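Local coordinates for natterin-like protein (Lethenteron camtschaticum, PDB 6IUL) that probably kills target cells, tumour cells among them, by forming membrane pores, pairing a jacalin-like lectin domain with an aerolysin-type pore-forming module, at residues 119-124 with 144-149; 194-199 with 244-249; 79-84 with 112-117. All blocks are in the same frame, centred on the assembly; numbering follows the deposited sequence.

Interaction 1 of 3, residues 119-124 with 144-149; sequences VGSGIC and NAIKSS
S121 reaches across to N144 and I146 in a contact made by van der Waals packing, with no hydrogen bond passing between the two segments. Its CB is the atom that does most of the touching: it lies 3.5 Å from N144 O and 4.1 Å from I146 CG1. One bond further out, OG stands between the backbone N and the carbonyl carbon (chi1 70°), where it turns back toward its own chain and receives the N-H of I123 at an OG to N distance of 3.1 Å. The same hydroxyl is hydrogen-bonded to I143 O, the carbonyl just ahead of 144-149, so the tip of S121 is held on two counts while I146 CD1 rests 4.1 Å from OG. G120, at phi 60°, takes the first inner place of a tight turn and brings its CA to 4.2 Å from N144 CA. The second subunit closes over the junction: its K172 bonds to G120 O and its S191 to I146 N. Backbone hydrogen bonds of S121 and I123 with I143 join the loop to strand 135-155. Two textbook turns make up this loop, a type II' beta turn from V119 to G122, closed by G122 N to V119 O, and the ST turn of S121, and it lies against 144-149 near where the jacalin-like lectin part probably gives way to the aerolysin-like part.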
loop_
_atom_site.group_PDB
_atom_site.type_symbol
_atom_site.label_atom_id
_atom_site.label_comp_id
_atom_site.label_asym_id
_atom_site.label_seq_id
_atom_site.Cartn_x
_atom_site.Cartn_y
_atom_site.Cartn_z
ATOM N N VAL A 119 1.528 22.238 23.914
ATOM C CA VAL A 119 2.210 21.047 23.489
ATOM C C VAL A 119 2.632 21.022 22.025
ATOM O O VAL A 119 3.168 20.045 21.546
ATOM C CB VAL A 119 1.370 19.785 23.756
ATOM C CG1 VAL A 119 0.907 19.755 25.211
ATOM C CG2 VAL A 119 0.177 19.704 22.828
ATOM N N GLY A 120 2.416 22.103 21.312
ATOM C CA GLY A 120 2.770 22.166 19.906
ATOM C C GLY A 120 2.067 21.122 19.078
ATOM O O GLY A 120 0.851 21.128 19.003
ATOM N N SER A 121 2.860 20.217 18.483
ATOM C CA SER A 121 2.343 19.083 17.779
ATOM C C SER A 121 1.946 17.940 18.706
ATOM O O SER A 121 1.368 16.968 18.258
ATOM C CB SER A 121 3.396 18.560 16.816
ATOM O OG SER A 121 4.468 17.953 17.516
ATOM N N GLY A 122 2.335 18.016 19.976
ATOM C CA GLY A 122 2.139 16.900 20.895
ATOM C C GLY A 122 3.204 15.826 20.802
ATOM O O GLY A 122 3.117 14.814 21.478
ATOM N N ILE A 123 4.207 16.029 19.940
ATOM C CA ILE A 123 5.275 15.066 19.797
ATOM C C ILE A 123 6.431 15.557 20.633
ATOM O O ILE A 123 7.004 16.602 20.353
ATOM C CB ILE A 123 5.751 14.948 18.328
ATOM C CG1 ILE A 123 4.613 14.643 17.343
ATOM C CG2 ILE A 123 6.856 13.949 18.209
ATOM C CD1 ILE A 123 3.935 13.373 17.630
ATOM N N CYS A 124 6.795 14.797 21.647
ATOM C CA CYS A 124 7.757 15.222 22.605
ATOM C C CYS A 124 9.159 14.693 22.312
ATOM O O CYS A 124 9.307 13.514 21.959
ATOM C CB CYS A 124 7.322 14.793 23.998
ATOM S SG CYS A 124 8.461 15.238 25.344
ATOM N N ASN A 144 7.008 21.928 17.491
ATOM C CA ASN A 144 5.855 22.780 17.198
ATOM C C ASN A 144 4.984 22.114 16.130
ATOM O O ASN A 144 5.396 21.138 15.506
ATOM C CB ASN A 144 6.328 24.163 16.763
ATOM C CG ASN A 144 6.584 25.079 17.928
ATOM O OD1 ASN A 144 5.722 25.202 18.782
ATOM N ND2 ASN A 144 7.718 25.822 17.905
ATOM N N ALA A 145 3.768 22.628 15.935
ATOM C CA ALA A 145 2.830 22.032 15.043
ATOM C C ALA A 145 3.493 21.795 13.652
ATOM O O ALA A 145 4.172 22.687 13.125
ATOM C CB ALA A 145 1.612 22.885 14.884
ATOM N N ILE A 146 3.286 20.588 13.114
ATOM C CA ILE A 146 4.002 20.114 11.962
ATOM C C ILE A 146 3.184 20.273 10.684
ATOM O O ILE A 146 1.989 19.940 10.653
ATOM C CB ILE A 146 4.381 18.644 12.125
ATOM C CG1 ILE A 146 5.427 18.534 13.239
ATOM C CG2 ILE A 146 4.918 18.048 10.830
ATOM C CD1 ILE A 146 5.709 17.092 13.689
ATOM N N LYS A 147 3.850 20.782 9.640
ATOM C CA LYS A 147 3.273 20.890 8.308
ATOM C C LYS A 147 3.657 19.672 7.478
ATOM O O LYS A 147 2.815 19.109 6.804
ATOM C CB LYS A 147 3.765 22.133 7.599
ATOM C CG LYS A 147 3.251 22.237 6.164
ATOM C CD LYS A 147 3.570 23.551 5.470
ATOM C CE LYS A 147 3.069 23.458 4.027
ATOM N NZ LYS A 147 3.313 24.692 3.214
ATOM N N SER A 148 4.931 19.297 7.485
ATOM C CA SER A 148 5.380 18.121 6.697
ATOM C C SER A 148 6.624 17.455 7.251
ATOM O O SER A 148 7.406 18.059 7.963
ATOM C CB SER A 148 5.655 18.521 5.241
ATOM O OG SER A 148 6.753 19.470 5.140
ATOM N N SER A 149 6.806 16.210 6.861
ATOM C CA SER A 149 7.950 15.396 7.267
ATOM C C SER A 149 8.405 14.631 6.058
ATOM O O SER A 149 7.721 13.708 5.602
ATOM C CB SER A 149 7.545 14.408 8.353
ATOM O OG SER A 149 7.195 15.105 9.519
#

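Interaction 2 of 3, residues 194-199 with 244-249; sequences IIKKSS and EEKTET
I194 N donates to K246 O over 2.8 Å in a nearly straight bond, 170° at the hydrogen, and K246 N returns the bond to I194 O. A second reciprocal pair joins K196 to E244, so two antiparallel hydrogen-bonded pairs flank the non-hydrogen-bonded pair of I195 and E245, regular pairing in the long-stranded, aerolysin-like part. Here the CA of I195 comes 3.4 Å from E244 O in a CA-H...O contact. The side chains of I194, K196, E244 and K246 share one face. K196 and E244 extend alongside each other in the same direction, and the aliphatic CD of K196 lies 3.5 Å from E244 OE1, although K196 NZ is 4.6 Å from that oxygen, too far for a salt bridge. K246 instead bends at chi2, chi3 and chi4 and turns its NZ to E248 OE2, a salt bridge of 3.1 Å on the syn side, 26° out of the carboxylate plane. That oxygen also meets I194 CD1 at 3.6 Å. On the other face I195 CD1 touches E245 OE1. Strand 184-200 is flanked by 241-256 through this pairing and by 290-313 through another, with Y304 packing on I194 and T303 on K196, while T247 bonds to S211 of the second subunit.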
loop_
_atom_site.group_PDB
_atom_site.type_symbol
_atom_site.label_atom_id
_atom_site.label_comp_id
_atom_site.label_asym_id
_atom_site.label_seq_id
_atom_site.Cartn_x
_atom_site.Cartn_y
_atom_site.Cartn_z
ATOM N N ILE A 194 3.228 -7.494 -13.575
ATOM C CA ILE A 194 4.361 -7.406 -12.652
ATOM C C ILE A 194 4.012 -6.508 -11.476
ATOM O O ILE A 194 3.168 -5.613 -11.583
ATOM C CB ILE A 194 5.653 -6.860 -13.313
ATOM C CG1 ILE A 194 5.451 -5.467 -13.856
ATOM C CG2 ILE A 194 6.114 -7.786 -14.434
ATOM C CD1 ILE A 194 6.700 -4.769 -14.331
ATOM N N ILE A 195 4.680 -6.741 -10.361
ATOM C CA ILE A 195 4.536 -5.890 -9.159
ATOM C C ILE A 195 5.920 -5.363 -8.736
ATOM O O ILE A 195 6.718 -6.108 -8.157
ATOM C CB ILE A 195 3.920 -6.692 -8.002
ATOM C CG1 ILE A 195 2.630 -7.381 -8.488
ATOM C CG2 ILE A 195 3.667 -5.797 -6.774
ATOM C CD1 ILE A 195 1.797 -8.061 -7.425
ATOM N N LYS A 196 6.207 -4.101 -9.039
ATOM C CA LYS A 196 7.438 -3.435 -8.572
ATOM C C LYS A 196 7.304 -3.054 -7.090
ATOM O O LYS A 196 6.210 -2.751 -6.635
ATOM C CB LYS A 196 7.728 -2.194 -9.394
ATOM C CG LYS A 196 8.147 -2.454 -10.836
ATOM C CD LYS A 196 8.311 -1.126 -11.609
ATOM C CE LYS A 196 9.251 -1.271 -12.785
ATOM N NZ LYS A 196 9.258 -0.129 -13.753
ATOM N N LYS A 197 8.400 -3.107 -6.337
ATOM C CA LYS A 197 8.367 -2.783 -4.910
ATOM C C LYS A 197 9.506 -1.877 -4.508
ATOM O O LYS A 197 10.619 -2.016 -5.028
ATOM C CB LYS A 197 8.386 -4.054 -4.070
ATOM C CG LYS A 197 7.116 -4.873 -4.171
ATOM C CD LYS A 197 6.967 -5.928 -3.076
ATOM C CE LYS A 197 5.474 -6.255 -2.932
ATOM N NZ LYS A 197 5.154 -7.309 -1.942
ATOM N N SER A 198 9.228 -0.996 -3.549
ATOM C CA SER A 198 10.204 -0.073 -2.973
ATOM C C SER A 198 10.036 0.014 -1.445
ATOM O O SER A 198 8.906 0.100 -0.924
ATOM C CB SER A 198 10.012 1.311 -3.560
ATOM O OG SER A 198 10.567 1.424 -4.851
ATOM N N SER A 199 11.154 -0.008 -0.730
ATOM C CA SER A 199 11.160 0.045 0.730
ATOM C C SER A 199 12.429 0.728 1.255
ATOM O O SER A 199 13.554 0.291 1.002
ATOM C CB SER A 199 11.049 -1.338 1.319
ATOM O OG SER A 199 11.229 -1.277 2.732
ATOM N N GLU A 244 3.949 -0.976 -6.914
ATOM C CA GLU A 244 3.297 -0.504 -8.120
ATOM C C GLU A 244 2.931 -1.732 -8.978
ATOM O O GLU A 244 3.805 -2.526 -9.334
ATOM C CB GLU A 244 4.221 0.446 -8.876
ATOM C CG GLU A 244 3.636 1.025 -10.167
ATOM C CD GLU A 244 4.688 1.582 -11.167
ATOM O OE1 GLU A 244 5.913 1.397 -10.993
ATOM O OE2 GLU A 244 4.283 2.193 -12.179
ATOM N N GLU A 245 1.651 -1.879 -9.309
ATOM C CA GLU A 245 1.203 -2.955 -10.192
ATOM C C GLU A 245 1.150 -2.478 -11.640
ATOM O O GLU A 245 0.701 -1.376 -11.939
ATOM C CB GLU A 245 -0.182 -3.425 -9.779
ATOM C CG GLU A 245 -0.319 -3.699 -8.285
ATOM C CD GLU A 245 -1.108 -4.919 -8.009
ATOM O OE1 GLU A 245 -0.979 -5.407 -6.880
ATOM O OE2 GLU A 245 -1.820 -5.404 -8.938
ATOM N N LYS A 246 1.594 -3.311 -12.555
ATOM C CA LYS A 246 1.713 -2.887 -13.937
ATOM C C LYS A 246 1.523 -4.109 -14.852
ATOM O O LYS A 246 1.719 -5.240 -14.442
ATOM C CB LYS A 246 3.116 -2.276 -14.037
ATOM C CG LYS A 246 3.597 -1.692 -15.357
ATOM C CD LYS A 246 4.551 -0.492 -15.093
ATOM C CE LYS A 246 5.787 -0.373 -15.993
ATOM N NZ LYS A 246 5.495 -0.308 -17.446
ATOM N N THR A 247 1.100 -3.886 -16.077
ATOM C CA THR A 247 1.127 -4.918 -17.090
ATOM C C THR A 247 2.141 -4.520 -18.169
ATOM O O THR A 247 1.944 -3.549 -18.907
ATOM C CB THR A 247 -0.260 -5.151 -17.717
ATOM O OG1 THR A 247 -1.186 -5.531 -16.688
ATOM C CG2 THR A 247 -0.195 -6.243 -18.734
ATOM N N GLU A 248 3.214 -5.289 -18.265
ATOM C CA GLU A 248 4.222 -5.126 -19.326
ATOM C C GLU A 248 3.732 -5.833 -20.615
ATOM O O GLU A 248 3.056 -6.873 -20.555
ATOM C CB GLU A 248 5.565 -5.678 -18.848
ATOM C CG GLU A 248 6.759 -4.852 -19.294
ATOM C CD GLU A 248 6.811 -3.437 -18.728
ATOM O OE1 GLU A 248 7.196 -2.537 -19.481
ATOM O OE2 GLU A 248 6.478 -3.227 -17.553
ATOM N N THR A 249 4.008 -5.229 -21.771
ATOM C CA THR A 249 3.573 -5.775 -23.048
ATOM C C THR A 249 4.693 -5.780 -24.073
ATOM O O THR A 249 5.662 -5.035 -23.951
ATOM C CB THR A 249 2.369 -5.030 -23.660
ATOM O OG1 THR A 249 2.751 -3.711 -24.033
ATOM C CG2 THR A 249 1.223 -4.966 -22.674
#

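Interaction 3 of 3, residues 79-84 with 112-117; sequences SLWGNG and KTEYKI
W81 and E114 project together from neighbouring strands, with the indole ring and the carboxylate planes 26° apart. E114 CA stands over the five-membered ring, 3.8 Å from its centroid, in a CH-pi contact. A chi1 of 176° sets CG anti to the backbone N, over the indole and offset toward its rim, with E114 CG 3.5 Å from W81 CZ2; the extended remainder brings OE2 to S79, whose OG donates to the anti lone pair of E114 OE2 over 2.6 Å. K116 NZ forms a salt bridge with that same oxygen at 3.3 Å, so OE2 has two partners. On the other face L80 and I117 are set obliquely, CD1 to CD1 4.1 Å apart, and the Y115 ring presents its edge, in plane, to L80 O. Between L80 and Y115 two backbone bonds hold the strands together; past them, two waters take over, one linking G82 N to T113 O, the other G82 O to K112 N. Strand 114-117 borders a four-stranded antiparallel sheet, consistent with one sheet of the jacalin-type beta-prism, with 75-82 inside it and 89-96 beyond, where I92 packs on L80 and A91 on W81, while I11 of strand 6-12 meets L80 and Y115.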
loop_
_atom_site.group_PDB
_atom_site.type_symbol
_atom_site.label_atom_id
_atom_site.label_comp_id
_atom_site.label_asym_id
_atom_site.label_seq_id
_atom_site.Cartn_x
_atom_site.Cartn_y
_atom_site.Cartn_z
ATOM N N SER A 79 -0.284 19.624 31.724
ATOM C CA SER A 79 -0.255 20.626 32.770
ATOM C C SER A 79 0.857 20.345 33.738
ATOM O O SER A 79 1.141 19.204 34.057
ATOM C CB SER A 79 -1.569 20.605 33.539
ATOM O OG SER A 79 -2.587 21.146 32.724
ATOM N N LEU A 80 1.493 21.402 34.193
ATOM C CA LEU A 80 2.472 21.331 35.225
ATOM C C LEU A 80 2.051 22.238 36.387
ATOM O O LEU A 80 1.391 23.272 36.185
ATOM C CB LEU A 80 3.813 21.773 34.685
ATOM C CG LEU A 80 4.355 20.951 33.509
ATOM C CD1 LEU A 80 5.610 21.609 32.976
ATOM C CD2 LEU A 80 4.656 19.526 33.924
ATOM N N TRP A 81 2.418 21.822 37.609
ATOM C CA TRP A 81 2.171 22.578 38.840
ATOM C C TRP A 81 3.465 22.732 39.619
ATOM O O TRP A 81 4.326 21.827 39.660
ATOM C CB TRP A 81 1.227 21.827 39.747
ATOM C CG TRP A 81 -0.194 21.808 39.397
ATOM C CD1 TRP A 81 -1.173 22.538 39.952
ATOM C CD2 TRP A 81 -0.830 20.914 38.468
ATOM N NE1 TRP A 81 -2.404 22.189 39.392
ATOM C CE2 TRP A 81 -2.211 21.187 38.497
ATOM C CE3 TRP A 81 -0.355 19.934 37.597
ATOM C CZ2 TRP A 81 -3.116 20.538 37.699
ATOM C CZ3 TRP A 81 -1.239 19.276 36.818
ATOM C CH2 TRP A 81 -2.637 19.577 36.877
ATOM N N GLY A 82 3.586 23.899 40.253
ATOM C CA GLY A 82 4.576 24.144 41.290
ATOM C C GLY A 82 4.194 23.443 42.591
ATOM O O GLY A 82 3.063 22.958 42.740
ATOM N N ASN A 83 5.115 23.413 43.544
ATOM C CA ASN A 83 4.842 22.692 44.809
ATOM C C ASN A 83 4.123 23.525 45.855
ATOM O O ASN A 83 3.853 23.047 46.961
ATOM C CB ASN A 83 6.114 22.101 45.421
ATOM C CG ASN A 83 7.060 23.148 45.916
ATOM O OD1 ASN A 83 6.927 24.311 45.548
ATOM N ND2 ASN A 83 8.022 22.749 46.770
ATOM N N GLY A 84 3.804 24.767 45.548
ATOM C CA GLY A 84 3.082 25.538 46.584
ATOM C C GLY A 84 3.919 26.554 47.360
ATOM O O GLY A 84 3.463 27.650 47.592
ATOM N N LYS A 112 -2.173 24.032 43.691
ATOM C CA LYS A 112 -2.800 25.340 43.508
ATOM C C LYS A 112 -3.048 25.912 42.130
ATOM O O LYS A 112 -4.139 25.819 41.598
ATOM C CB LYS A 112 -2.047 26.397 44.324
ATOM C CG LYS A 112 -2.405 26.304 45.810
ATOM C CD LYS A 112 -2.106 27.566 46.617
ATOM C CE LYS A 112 -2.912 27.543 47.909
ATOM N NZ LYS A 112 -2.833 28.821 48.662
ATOM N N THR A 113 -2.065 26.518 41.515
ATOM C CA THR A 113 -2.259 27.016 40.152
ATOM C C THR A 113 -1.733 26.005 39.095
ATOM O O THR A 113 -0.589 25.601 39.119
ATOM C CB THR A 113 -1.555 28.358 39.954
ATOM O OG1 THR A 113 -1.881 29.226 41.052
ATOM C CG2 THR A 113 -2.033 29.035 38.649
ATOM N N GLU A 114 -2.619 25.654 38.177
ATOM C CA GLU A 114 -2.325 24.789 37.063
ATOM C C GLU A 114 -1.819 25.600 35.853
ATOM O O GLU A 114 -2.451 26.566 35.414
ATOM C CB GLU A 114 -3.599 24.035 36.696
ATOM C CG GLU A 114 -3.465 23.149 35.462
ATOM C CD GLU A 114 -4.720 22.379 35.153
ATOM O OE1 GLU A 114 -5.732 22.545 35.861
ATOM O OE2 GLU A 114 -4.748 21.625 34.158
ATOM N N TYR A 115 -0.670 25.205 35.336
ATOM C CA TYR A 115 -0.101 25.816 34.139
ATOM C C TYR A 115 -0.320 24.856 32.982
ATOM O O TYR A 115 0.300 23.783 32.890
ATOM C CB TYR A 115 1.367 26.119 34.344
ATOM C CG TYR A 115 1.544 27.123 35.454
ATOM C CD1 TYR A 115 1.426 28.499 35.211
ATOM C CD2 TYR A 115 1.788 26.700 36.743
ATOM C CE1 TYR A 115 1.564 29.418 36.246
ATOM C CE2 TYR A 115 1.929 27.613 37.790
ATOM C CZ TYR A 115 1.810 28.959 37.545
ATOM O OH TYR A 115 1.961 29.847 38.572
ATOM N N LYS A 116 -1.261 25.241 32.130
ATOM C CA LYS A 116 -1.610 24.470 30.970
ATOM C C LYS A 116 -0.627 24.821 29.880
ATOM O O LYS A 116 -0.494 25.963 29.539
ATOM C CB LYS A 116 -3.049 24.735 30.565
ATOM C CG LYS A 116 -4.078 24.255 31.583
ATOM C CD LYS A 116 -5.482 24.450 31.017
ATOM C CE LYS A 116 -6.558 23.539 31.580
ATOM N NZ LYS A 116 -6.938 23.827 32.985
ATOM N N ILE A 117 0.070 23.811 29.377
ATOM C CA ILE A 117 1.200 24.005 28.521
ATOM C C ILE A 117 0.788 23.863 27.025
ATOM O O ILE A 117 -0.053 23.011 26.657
ATOM C CB ILE A 117 2.254 22.920 28.840
ATOM C CG1 ILE A 117 2.607 22.946 30.331
ATOM C CG2 ILE A 117 3.501 23.075 27.976
ATOM C CD1 ILE A 117 3.225 24.244 30.860
HETATM O O HOH W 1 1.414 25.530 40.575
HETATM O O HOH W 2 0.614 23.970 43.145
#

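Along the chain interaction 3 is completed first, then interaction 1, then interaction 2. Interaction 3 joins two strands within the jacalin-like lectin part. Interaction 1 follows almost at once in sequence, the centres of the two lying about 23 Å apart, and sets a loop of that part against strand 135-155, which continues into the aerolysin-like part. Interaction 2 lies on the opposite side of the chain's centre, its centre about 35 Å from that of interaction 1 and about 56 Å from that of interaction 3, yet it reaches the same large mixed sheet as interaction 1. All three touch the second subunit, which therefore reaches both parts of this probable pore-former.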